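Local coordinates for A rubisco-like protein (Burkholderia fungorum, PDB 3NWR), which adopts the fold of a rubisco large chain and probably acts as a lyase, at the interface of chains A and B. Coordinates in Å, arbitrary orientation; residue numbers count along the deposited sequence, not the author numbering. Chains: chain A/B, A rubisco-like protein.

Contacts 1 and 2 set an N-terminal-domain segment of chain B, residues 106-121, against loops of the catalytic domain of chain A; contact 4 pairs the domains with the chains exchanged. Contact 3 joins catalytic domain to catalytic domain, and A:Leu240 meets B:Leu240 across the two-fold axis. The C-alpha centres of contacts 1 and 2 lie about 19 Å apart, of contacts 2 and 3 about 17 Å and of contacts 1 and 4 about 35 Å. A:Asp238 of contact 2 precedes A:Asp239, whose chain B copy acts in contact 3. A:Asn202 lies at the margin of contact 2, B:Asn202 in contact 4. Together they suggest a family-type antiparallel dimer.

Contact 1: the interface of chains A and B. Residues chain A 289-290, 293, 319, 325-327; chain B 119-121.
The 3-10 helix 116-120 of chain B ends at B:Asp120, which plugs into catalytic-domain loops of chain A, one around A:Gly289 and the other just after strand 315-319. The carboxylate and the backbone oxygens share the work. B:Asp120 OD1 accepts a hydrogen bond from the amide nitrogen NE2 of A:Gln327 at 2.8 Å, a donor that comes in from above the carboxylate plane. The other end of that amide is held too: A:His319 ND1 donates, in its own ring plane, to A:Gln327 OE1 at 2.9 Å, which fixes which way round the amide sits. The edge of the A:His319 ring also faces the B:Asp120 carboxylate, the two planes being 90° apart. B:Asp120 OD2 bonds to water 1 at 2.7 Å, and the water goes on to A:Gly289 N.

Bonds to backbone oxygens of chain B flank this group. A:Ala326 N donates to B:Asp120 O, where A:Phe325 and B:Leu121 form an antiparallel bridge, and CD1 of the A:Phe325 ring rests against B:Asp120 CB at 3.6 Å. A:Arg293, bent at chi2 (-94°) and chi3, curls back to give NH1 to B:Tyr119 O at 2.8 Å. Alongside, A:Met290 lays CB over one face of the B:Tyr119 ring, toward its rim and 3.7 Å from the centroid.

By family precedent, the contact holds the N-terminal domain of one subunit beside the active-site loops of the other.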
loop_
_atom_site.group_PDB
_atom_site.type_symbol
_atom_site.label_atom_id
_atom_site.label_comp_id
_atom_site.label_asym_id
_atom_site.label_seq_id
_atom_site.Cartn_x
_atom_site.Cartn_y
_atom_site.Cartn_z
ATOM N N GLY A 289 7.356 -5.945 -2.206
ATOM C CA GLY A 289 8.431 -5.740 -3.169
ATOM C C GLY A 289 8.295 -4.415 -3.914
ATOM O O GLY A 289 9.283 -3.731 -4.200
ATOM N N MET A 290 7.068 -4.048 -4.260
ATOM C CA MET A 290 6.823 -2.747 -4.867
ATOM C C MET A 290 7.269 -1.614 -3.944
ATOM O O MET A 290 7.715 -0.573 -4.418
ATOM C CB MET A 290 5.338 -2.589 -5.212
ATOM C CG MET A 290 4.914 -1.151 -5.442
ATOM S SD MET A 290 3.203 -1.007 -6.007
ATOM C CE MET A 290 2.364 -1.597 -4.553
ATOM N N ARG A 293 11.946 -2.770 -3.394
ATOM C CA ARG A 293 13.007 -3.335 -4.260
ATOM C C ARG A 293 14.047 -2.306 -4.672
ATOM O O ARG A 293 15.199 -2.663 -4.906
ATOM C CB ARG A 293 12.458 -3.964 -5.555
ATOM C CG ARG A 293 11.672 -5.266 -5.431
ATOM C CD ARG A 293 12.475 -6.571 -5.607
ATOM N NE ARG A 293 13.595 -6.593 -6.566
ATOM C CZ ARG A 293 13.611 -7.269 -7.717
ATOM N NH1 ARG A 293 12.548 -7.963 -8.128
ATOM N NH2 ARG A 293 14.707 -7.256 -8.465
ATOM N N HIS A 319 10.616 -13.765 3.815
ATOM C CA HIS A 319 11.172 -14.501 2.685
ATOM C C HIS A 319 12.240 -15.464 3.195
ATOM O O HIS A 319 12.061 -15.997 4.285
ATOM C CB HIS A 319 11.548 -13.566 1.533
ATOM C CG HIS A 319 10.339 -12.986 0.859
ATOM N ND1 HIS A 319 10.407 -12.193 -0.266
ATOM C CD2 HIS A 319 9.020 -13.106 1.155
ATOM C CE1 HIS A 319 9.186 -11.845 -0.632
ATOM N NE2 HIS A 319 8.324 -12.387 0.213
ATOM N N PHE A 325 13.416 -15.632 -4.505
ATOM C CA PHE A 325 13.033 -14.235 -4.696
ATOM C C PHE A 325 14.270 -13.339 -4.864
ATOM O O PHE A 325 15.416 -13.805 -4.781
ATOM C CB PHE A 325 12.223 -13.740 -3.484
ATOM C CG PHE A 325 10.814 -14.292 -3.388
ATOM C CD1 PHE A 325 9.936 -14.213 -4.452
ATOM C CD2 PHE A 325 10.365 -14.841 -2.198
ATOM C CE1 PHE A 325 8.629 -14.695 -4.347
ATOM C CE2 PHE A 325 9.064 -15.324 -2.083
ATOM C CZ PHE A 325 8.198 -15.248 -3.164
ATOM N N ALA A 326 14.042 -12.044 -5.058
ATOM C CA ALA A 326 15.125 -11.082 -5.280
ATOM C C ALA A 326 15.869 -10.665 -4.011
ATOM O O ALA A 326 16.990 -10.167 -4.083
ATOM C CB ALA A 326 14.585 -9.845 -5.988
ATOM N N GLN A 327 15.249 -10.847 -2.852
ATOM C CA GLN A 327 15.826 -10.335 -1.610
ATOM C C GLN A 327 17.152 -10.992 -1.227
ATOM O O GLN A 327 17.327 -12.196 -1.395
ATOM C CB GLN A 327 14.840 -10.482 -0.450
ATOM C CG GLN A 327 13.707 -9.465 -0.474
ATOM C CD GLN A 327 12.666 -9.768 -1.531
ATOM O OE1 GLN A 327 12.415 -10.921 -1.862
ATOM N NE2 GLN A 327 12.051 -8.721 -2.070
ATOM N N TYR B 119 6.463 -8.503 -7.934
ATOM C CA TYR B 119 7.558 -7.566 -7.762
ATOM C C TYR B 119 8.804 -8.225 -7.203
ATOM O O TYR B 119 9.898 -7.690 -7.348
ATOM C CB TYR B 119 7.135 -6.396 -6.867
ATOM C CG TYR B 119 5.975 -5.636 -7.458
ATOM C CD1 TYR B 119 6.142 -4.864 -8.600
ATOM C CD2 TYR B 119 4.714 -5.733 -6.904
ATOM C CE1 TYR B 119 5.078 -4.191 -9.165
ATOM C CE2 TYR B 119 3.648 -5.052 -7.444
ATOM C CZ TYR B 119 3.837 -4.291 -8.582
ATOM O OH TYR B 119 2.780 -3.613 -9.116
ATOM N N ASP B 120 8.638 -9.384 -6.571
ATOM C CA ASP B 120 9.752 -10.041 -5.877
ATOM C C ASP B 120 10.445 -11.130 -6.684
ATOM O O ASP B 120 11.392 -11.747 -6.193
ATOM C CB ASP B 120 9.255 -10.673 -4.573
ATOM C CG ASP B 120 8.724 -9.652 -3.589
ATOM O OD1 ASP B 120 9.484 -8.736 -3.216
ATOM O OD2 ASP B 120 7.555 -9.800 -3.173
ATOM N N LEU B 121 9.955 -11.403 -7.888
ATOM C CA LEU B 121 10.458 -12.548 -8.651
ATOM C C LEU B 121 11.965 -12.498 -8.834
ATOM O O LEU B 121 12.521 -11.463 -9.187
ATOM C CB LEU B 121 9.772 -12.635 -10.019
ATOM C CG LEU B 121 8.269 -12.922 -10.024
ATOM C CD1 LEU B 121 7.753 -12.875 -11.442
ATOM C CD2 LEU B 121 7.963 -14.270 -9.411
HETATM O O HOH W 1 5.700 -7.964 -3.716
#

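Contact 2: the interface of chains A and B. Residues chain A 198-199, 201-202, 237-238, 261; chain B 106, 108-109, 112.
B:Asn106, A:Thr237 and B:Thr109 bury the most surface here. The side-chain amide of B:Asn106 gives ND2 to the backbone oxygen A:Thr237 O at 2.8 Å, a fairly straight bond (162° at H) made in the carbonyl plane on a lone pair. Its CG stands anti to the backbone N (chi1 -171°), which carries the amide out to the partner and obliquely across the carboxylate of A:Asp238. The other end, B:Asn106 OD1, turns back to cap the start of helix 107-114: B:Thr109 N, at 2.9 Å, and B:Thr109 OG1 both donate to it from the same face of its plane.

The methyl CG2 of A:Thr237 slides past B:Pro108, 3.5 Å from its CB, while A:Thr237 OG1 takes the backbone N-H of A:Ser261. B:Thr109 OG1 sits 3.3 Å from A:Ala201 CB and bonds to water 2 at 3.0 Å. That water also meets A:Ser261 OG and A:Glu198 O. Water 3 links A:Glu198 OE2, at 2.7 Å, to B:Ala112 O.

Helix 107-114 of the N-terminal domain thus lies over loops at the strand ends of the partner's barrel, touching the KDDE segment, which begins at carboxylated A:Lys195 and ends at A:Glu198.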
loop_
_atom_site.group_PDB
_atom_site.type_symbol
_atom_site.label_atom_id
_atom_site.label_comp_id
_atom_site.label_asym_id
_atom_site.label_seq_id
_atom_site.Cartn_x
_atom_site.Cartn_y
_atom_site.Cartn_z
ATOM N N GLU A 198 -1.598 -16.668 -1.515
ATOM C CA GLU A 198 -2.216 -15.343 -1.483
ATOM C C GLU A 198 -3.163 -15.043 -2.652
ATOM O O GLU A 198 -4.000 -14.143 -2.556
ATOM C CB GLU A 198 -1.164 -14.235 -1.353
ATOM C CG GLU A 198 -0.386 -13.932 -2.627
ATOM C CD GLU A 198 0.763 -14.894 -2.893
ATOM O OE1 GLU A 198 1.021 -15.828 -2.092
ATOM O OE2 GLU A 198 1.433 -14.706 -3.927
ATOM N N VAL A 199 -3.046 -15.777 -3.756
ATOM C CA VAL A 199 -3.976 -15.541 -4.857
ATOM C C VAL A 199 -5.274 -16.336 -4.706
ATOM O O VAL A 199 -6.171 -16.189 -5.518
ATOM C CB VAL A 199 -3.335 -15.765 -6.254
ATOM C CG1 VAL A 199 -2.050 -14.934 -6.380
ATOM C CG2 VAL A 199 -3.068 -17.259 -6.507
ATOM N N ALA A 201 -8.381 -16.736 -2.251
ATOM C CA ALA A 201 -9.133 -16.247 -1.102
ATOM C C ALA A 201 -10.572 -16.740 -1.184
ATOM O O ALA A 201 -10.977 -17.606 -0.408
ATOM C CB ALA A 201 -9.077 -14.730 -1.029
ATOM N N ASN A 202 -11.332 -16.192 -2.130
ATOM C CA ASN A 202 -12.725 -16.600 -2.326
ATOM C C ASN A 202 -13.007 -16.891 -3.807
ATOM O O ASN A 202 -13.915 -16.311 -4.401
ATOM C CB ASN A 202 -13.661 -15.520 -1.786
ATOM C CG ASN A 202 -15.102 -15.992 -1.657
ATOM O OD1 ASN A 202 -15.380 -17.189 -1.524
ATOM N ND2 ASN A 202 -16.025 -15.042 -1.687
ATOM N N THR A 237 -8.709 -12.711 3.015
ATOM C CA THR A 237 -8.597 -11.403 2.354
ATOM C C THR A 237 -9.863 -11.068 1.571
ATOM O O THR A 237 -10.262 -11.832 0.684
ATOM C CB THR A 237 -7.411 -11.380 1.373
ATOM O OG1 THR A 237 -6.194 -11.683 2.072
ATOM C CG2 THR A 237 -7.290 -10.004 0.700
ATOM N N ASP A 238 -10.483 -9.933 1.896
ATOM C CA ASP A 238 -11.743 -9.513 1.280
ATOM C C ASP A 238 -12.082 -8.129 1.804
ATOM O O ASP A 238 -11.375 -7.563 2.644
ATOM C CB ASP A 238 -12.873 -10.477 1.677
ATOM C CG ASP A 238 -13.945 -10.634 0.606
ATOM O OD1 ASP A 238 -14.198 -9.696 -0.176
ATOM O OD2 ASP A 238 -14.563 -11.718 0.567
ATOM N N SER A 261 -3.875 -10.528 3.142
ATOM C CA SER A 261 -2.909 -9.772 2.346
ATOM C C SER A 261 -2.901 -8.346 2.870
ATOM O O SER A 261 -3.673 -7.488 2.424
ATOM C CB SER A 261 -3.290 -9.809 0.870
ATOM O OG SER A 261 -3.167 -11.129 0.379
ATOM N N ASN B 106 -13.477 -9.822 -5.463
ATOM C CA ASN B 106 -12.690 -9.624 -4.257
ATOM C C ASN B 106 -11.575 -8.625 -4.571
ATOM O O ASN B 106 -10.561 -8.982 -5.187
ATOM C CB ASN B 106 -12.102 -10.984 -3.850
ATOM C CG ASN B 106 -11.437 -10.959 -2.482
ATOM O OD1 ASN B 106 -10.521 -10.170 -2.236
ATOM N ND2 ASN B 106 -11.889 -11.834 -1.585
ATOM N N PRO B 108 -9.263 -6.699 -2.722
ATOM C CA PRO B 108 -7.861 -6.859 -2.299
ATOM C C PRO B 108 -7.169 -8.109 -2.871
ATOM O O PRO B 108 -5.960 -8.084 -3.095
ATOM C CB PRO B 108 -7.954 -6.882 -0.767
ATOM C CG PRO B 108 -9.369 -7.356 -0.473
ATOM C CD PRO B 108 -10.204 -6.745 -1.584
ATOM N N THR B 109 -7.904 -9.184 -3.126
ATOM C CA THR B 109 -7.275 -10.333 -3.771
ATOM C C THR B 109 -7.023 -10.098 -5.261
ATOM O O THR B 109 -6.061 -10.624 -5.816
ATOM C CB THR B 109 -8.032 -11.636 -3.478
ATOM O OG1 THR B 109 -8.050 -11.818 -2.062
ATOM C CG2 THR B 109 -7.333 -12.836 -4.128
ATOM N N ALA B 112 -3.754 -8.605 -5.050
ATOM C CA ALA B 112 -2.751 -9.624 -4.745
ATOM C C ALA B 112 -2.399 -10.417 -5.995
ATOM O O ALA B 112 -1.307 -10.977 -6.100
ATOM C CB ALA B 112 -3.268 -10.565 -3.658
HETATM O O HOH W 2 -5.295 -12.314 -1.065
HETATM O O HOH W 3 0.942 -12.385 -5.214
#

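Contact 3: the interface of chains A and B. Residues chain A 240, 244, 271-272, 275; chain B 239-241.
Chain B runs extended through B:Asp239 and then turns into helix 240-252, whose first-turn nitrogen B:Asp241 N meets A:Ser272 OG on helix 267-276 of chain A at 3.2 Å. Both helices belong to the catalytic domain, the alpha/beta barrel of the rubisco family. The serine hydroxyl works in both directions: besides accepting from that backbone N-H, it donates to the carboxylate oxygen B:Asp239 OD1 at 2.6 Å, arriving from above the carboxylate plane. B:Asp239 has CG anti to the backbone N (chi1 160°), which swings the carboxylate toward helix 267-276.

There it meets A:Arg275 tip to tip. NH1 makes a salt bridge to OD1, and NH2 donates to B:Asp239 OD2 at 2.9 Å on the syn side; the guanidinium and carboxylate planes stand 62° apart. One face of this guanidinium lies against A:Ser272 CA, and its NH2 also reaches B:Asp241 OD2, again from above the carboxylate.

A:Arg244, extended from CG to NE, takes B:Asp241 end-on and nearly coplanar, with planes 26° apart. NH1 bonds to the syn lone pair of OD1 at 2.9 Å, and NH2 to OD2 at 2.8 Å. Two arginines therefore share B:Asp241 OD2, a concentration of positive charge that would be expected to favour an ionised carboxylate. Beside this network A:Leu240 CD1 and B:Leu240 CD1 touch tip to tip at 3.8 Å.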
loop_
_atom_site.group_PDB
_atom_site.type_symbol
_atom_site.label_atom_id
_atom_site.label_comp_id
_atom_site.label_asym_id
_atom_site.label_seq_id
_atom_site.Cartn_x
_atom_site.Cartn_y
_atom_site.Cartn_z
ATOM N N LEU A 240 -13.754 -5.583 4.231
ATOM C CA LEU A 240 -13.649 -5.748 5.690
ATOM C C LEU A 240 -14.846 -6.465 6.320
ATOM O O LEU A 240 -14.664 -7.402 7.096
ATOM C CB LEU A 240 -13.405 -4.408 6.399
ATOM C CG LEU A 240 -13.236 -4.389 7.930
ATOM C CD1 LEU A 240 -14.577 -4.455 8.688
ATOM C CD2 LEU A 240 -12.269 -5.476 8.415
ATOM N N ARG A 244 -14.665 -10.176 8.301
ATOM C CA ARG A 244 -15.157 -10.498 9.634
ATOM C C ARG A 244 -16.077 -11.707 9.595
ATOM O O ARG A 244 -15.993 -12.577 10.465
ATOM C CB ARG A 244 -15.867 -9.301 10.280
ATOM C CG ARG A 244 -14.900 -8.305 10.930
ATOM C CD ARG A 244 -15.619 -7.082 11.490
ATOM N NE ARG A 244 -14.792 -6.383 12.475
ATOM C CZ ARG A 244 -14.910 -5.095 12.788
ATOM N NH1 ARG A 244 -15.817 -4.338 12.179
ATOM N NH2 ARG A 244 -14.115 -4.560 13.704
ATOM N N GLN A 271 -6.563 -3.534 11.666
ATOM C CA GLN A 271 -6.701 -3.189 13.078
ATOM C C GLN A 271 -8.116 -3.508 13.562
ATOM O O GLN A 271 -8.301 -4.044 14.659
ATOM C CB GLN A 271 -6.322 -1.729 13.353
ATOM C CG GLN A 271 -6.394 -1.407 14.836
ATOM C CD GLN A 271 -5.885 -0.031 15.200
ATOM O OE1 GLN A 271 -5.444 0.743 14.346
ATOM N NE2 GLN A 271 -5.937 0.278 16.487
ATOM N N SER A 272 -9.116 -3.217 12.733
ATOM C CA SER A 272 -10.491 -3.522 13.112
ATOM C C SER A 272 -10.724 -5.035 13.198
ATOM O O SER A 272 -11.344 -5.514 14.144
ATOM C CB SER A 272 -11.481 -2.869 12.147
ATOM O OG SER A 272 -11.511 -1.467 12.362
ATOM N N ARG A 275 -9.448 -6.664 16.395
ATOM C CA ARG A 275 -10.245 -6.494 17.604
ATOM C C ARG A 275 -11.401 -7.484 17.710
ATOM O O ARG A 275 -11.891 -7.750 18.805
ATOM C CB ARG A 275 -10.778 -5.066 17.707
ATOM C CG ARG A 275 -9.739 -4.038 18.103
ATOM C CD ARG A 275 -10.425 -2.771 18.612
ATOM N NE ARG A 275 -11.389 -2.290 17.632
ATOM C CZ ARG A 275 -11.065 -1.532 16.592
ATOM N NH1 ARG A 275 -9.802 -1.158 16.414
ATOM N NH2 ARG A 275 -12.000 -1.150 15.736
ATOM N N ASP B 239 -8.692 3.789 11.965
ATOM C CA ASP B 239 -9.210 2.443 12.051
ATOM C C ASP B 239 -10.617 2.390 11.432
ATOM O O ASP B 239 -11.368 3.366 11.522
ATOM C CB ASP B 239 -9.232 2.087 13.531
ATOM C CG ASP B 239 -10.139 0.961 13.835
ATOM O OD1 ASP B 239 -9.682 -0.193 13.694
ATOM O OD2 ASP B 239 -11.294 1.236 14.229
ATOM N N LEU B 240 -10.977 1.288 10.775
ATOM C CA LEU B 240 -12.239 1.253 10.018
ATOM C C LEU B 240 -13.479 1.547 10.866
ATOM O O LEU B 240 -14.307 2.371 10.482
ATOM C CB LEU B 240 -12.416 -0.076 9.268
ATOM C CG LEU B 240 -13.667 -0.283 8.394
ATOM C CD1 LEU B 240 -14.919 -0.667 9.209
ATOM C CD2 LEU B 240 -13.942 0.925 7.489
ATOM N N ASP B 241 -13.615 0.884 12.012
ATOM C CA ASP B 241 -14.783 1.137 12.852
ATOM C C ASP B 241 -14.847 2.615 13.229
ATOM O O ASP B 241 -15.923 3.223 13.221
ATOM C CB ASP B 241 -14.760 0.276 14.116
ATOM C CG ASP B 241 -14.952 -1.199 13.829
ATOM O OD1 ASP B 241 -15.484 -1.560 12.769
ATOM O OD2 ASP B 241 -14.578 -2.017 14.694
#

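Contact 4: the interface of chains A and B. Residues chain A 101-104; chain B 202-204.
A:Ala101 and B:Ala204 meet in a direct hydrogen bond: the backbone N-H of B:Ala204 donates to A:Ala101 O at 2.8 Å. The carbonyl belongs to the 3-10 helix 100-102.

Two waters carry further polar contacts. Water 4 sits between A:Ile103 O and the backbone nitrogen B:Asn202 N, 2.9 Å from the latter. Water 5 joins A:Asp104 OD2, at a short 2.5 Å, to B:Asn202 O, also within bonding distance. Both bridges use main-chain atoms of B:Asn202; its side chain, with CG anti to the backbone N (chi1 -167°), points its amide away from chain A. The A:Asp104 side chain takes an unusual turn, chi1 -101°, well off a staggered value, and its backbone has a positive phi of 52°. In this pose its carboxylate lies alongside B:Ala204, with OD2 3.8 Å from the backbone nitrogen B:Ala204 N, not a hydrogen bond.

Van der Waals contacts fill in the rest. B:Pro203 lays CB against the carbonyl oxygen A:Asn102 O at 3.3 Å. The methyl groups A:Ala101 CB and B:Ala204 CB face each other at 4.0 Å, and A:Asp104 CB packs on B:Asn202 O at 3.6 Å.

In the fold, the chain A stretch lies between strand 89-99 and helix 107-114 of the N-terminal domain, while residues 202-204 of chain B belong to the catalytic-domain loop that leads into helix 208-226.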
loop_
_atom_site.group_PDB
_atom_site.type_symbol
_atom_site.label_atom_id
_atom_site.label_comp_id
_atom_site.label_asym_id
_atom_site.label_seq_id
_atom_site.Cartn_x
_atom_site.Cartn_y
_atom_site.Cartn_z
ATOM N N ALA A 101 1.382 14.329 19.517
ATOM C CA ALA A 101 0.112 15.042 19.575
ATOM C C ALA A 101 -0.450 15.354 18.177
ATOM O O ALA A 101 -1.653 15.539 18.018
ATOM C CB ALA A 101 0.266 16.327 20.392
ATOM N N ASN A 102 0.419 15.406 17.170
ATOM C CA ASN A 102 -0.038 15.623 15.795
ATOM C C ASN A 102 -0.848 14.442 15.268
ATOM O O ASN A 102 -1.684 14.608 14.369
ATOM C CB ASN A 102 1.147 15.829 14.845
ATOM C CG ASN A 102 1.807 17.180 15.000
ATOM O OD1 ASN A 102 1.458 17.958 15.882
ATOM N ND2 ASN A 102 2.774 17.465 14.132
ATOM N N ILE A 103 -0.589 13.253 15.815
ATOM C CA ILE A 103 -1.094 12.013 15.224
ATOM C C ILE A 103 -2.112 11.315 16.122
ATOM O O ILE A 103 -3.110 10.768 15.655
ATOM C CB ILE A 103 0.069 11.027 14.952
ATOM C CG1 ILE A 103 1.266 11.754 14.319
ATOM C CG2 ILE A 103 -0.394 9.853 14.091
ATOM C CD1 ILE A 103 2.513 10.889 14.184
ATOM N N ASP A 104 -1.841 11.327 17.422
ATOM C CA ASP A 104 -2.512 10.422 18.346
ATOM C C ASP A 104 -2.427 8.966 17.864
ATOM O O ASP A 104 -1.552 8.645 17.057
ATOM C CB ASP A 104 -3.938 10.873 18.657
ATOM C CG ASP A 104 -4.027 11.576 20.007
ATOM O OD1 ASP A 104 -3.017 11.559 20.751
ATOM O OD2 ASP A 104 -5.088 12.151 20.328
ATOM N N ASN B 202 -7.050 13.000 13.283
ATOM C CA ASN B 202 -7.581 13.074 14.646
ATOM C C ASN B 202 -6.488 13.505 15.635
ATOM O O ASN B 202 -6.220 12.815 16.618
ATOM C CB ASN B 202 -8.184 11.727 15.040
ATOM C CG ASN B 202 -9.033 11.801 16.300
ATOM O OD1 ASN B 202 -9.565 12.857 16.659
ATOM N ND2 ASN B 202 -9.168 10.667 16.973
ATOM N N PRO B 203 -5.841 14.650 15.365
ATOM C CA PRO B 203 -4.752 15.100 16.237
ATOM C C PRO B 203 -5.274 15.516 17.607
ATOM O O PRO B 203 -6.430 15.906 17.727
ATOM C CB PRO B 203 -4.211 16.327 15.504
ATOM C CG PRO B 203 -5.430 16.896 14.808
ATOM C CD PRO B 203 -6.241 15.687 14.395
ATOM N N ALA B 204 -4.421 15.461 18.622
ATOM C CA ALA B 204 -4.796 15.976 19.935
ATOM C C ALA B 204 -5.126 17.474 19.870
ATOM O O ALA B 204 -5.965 17.969 20.627
ATOM C CB ALA B 204 -3.686 15.698 20.956
HETATM O O HOH W 4 -4.596 11.440 13.355
HETATM O O HOH W 5 -7.242 12.695 19.219
#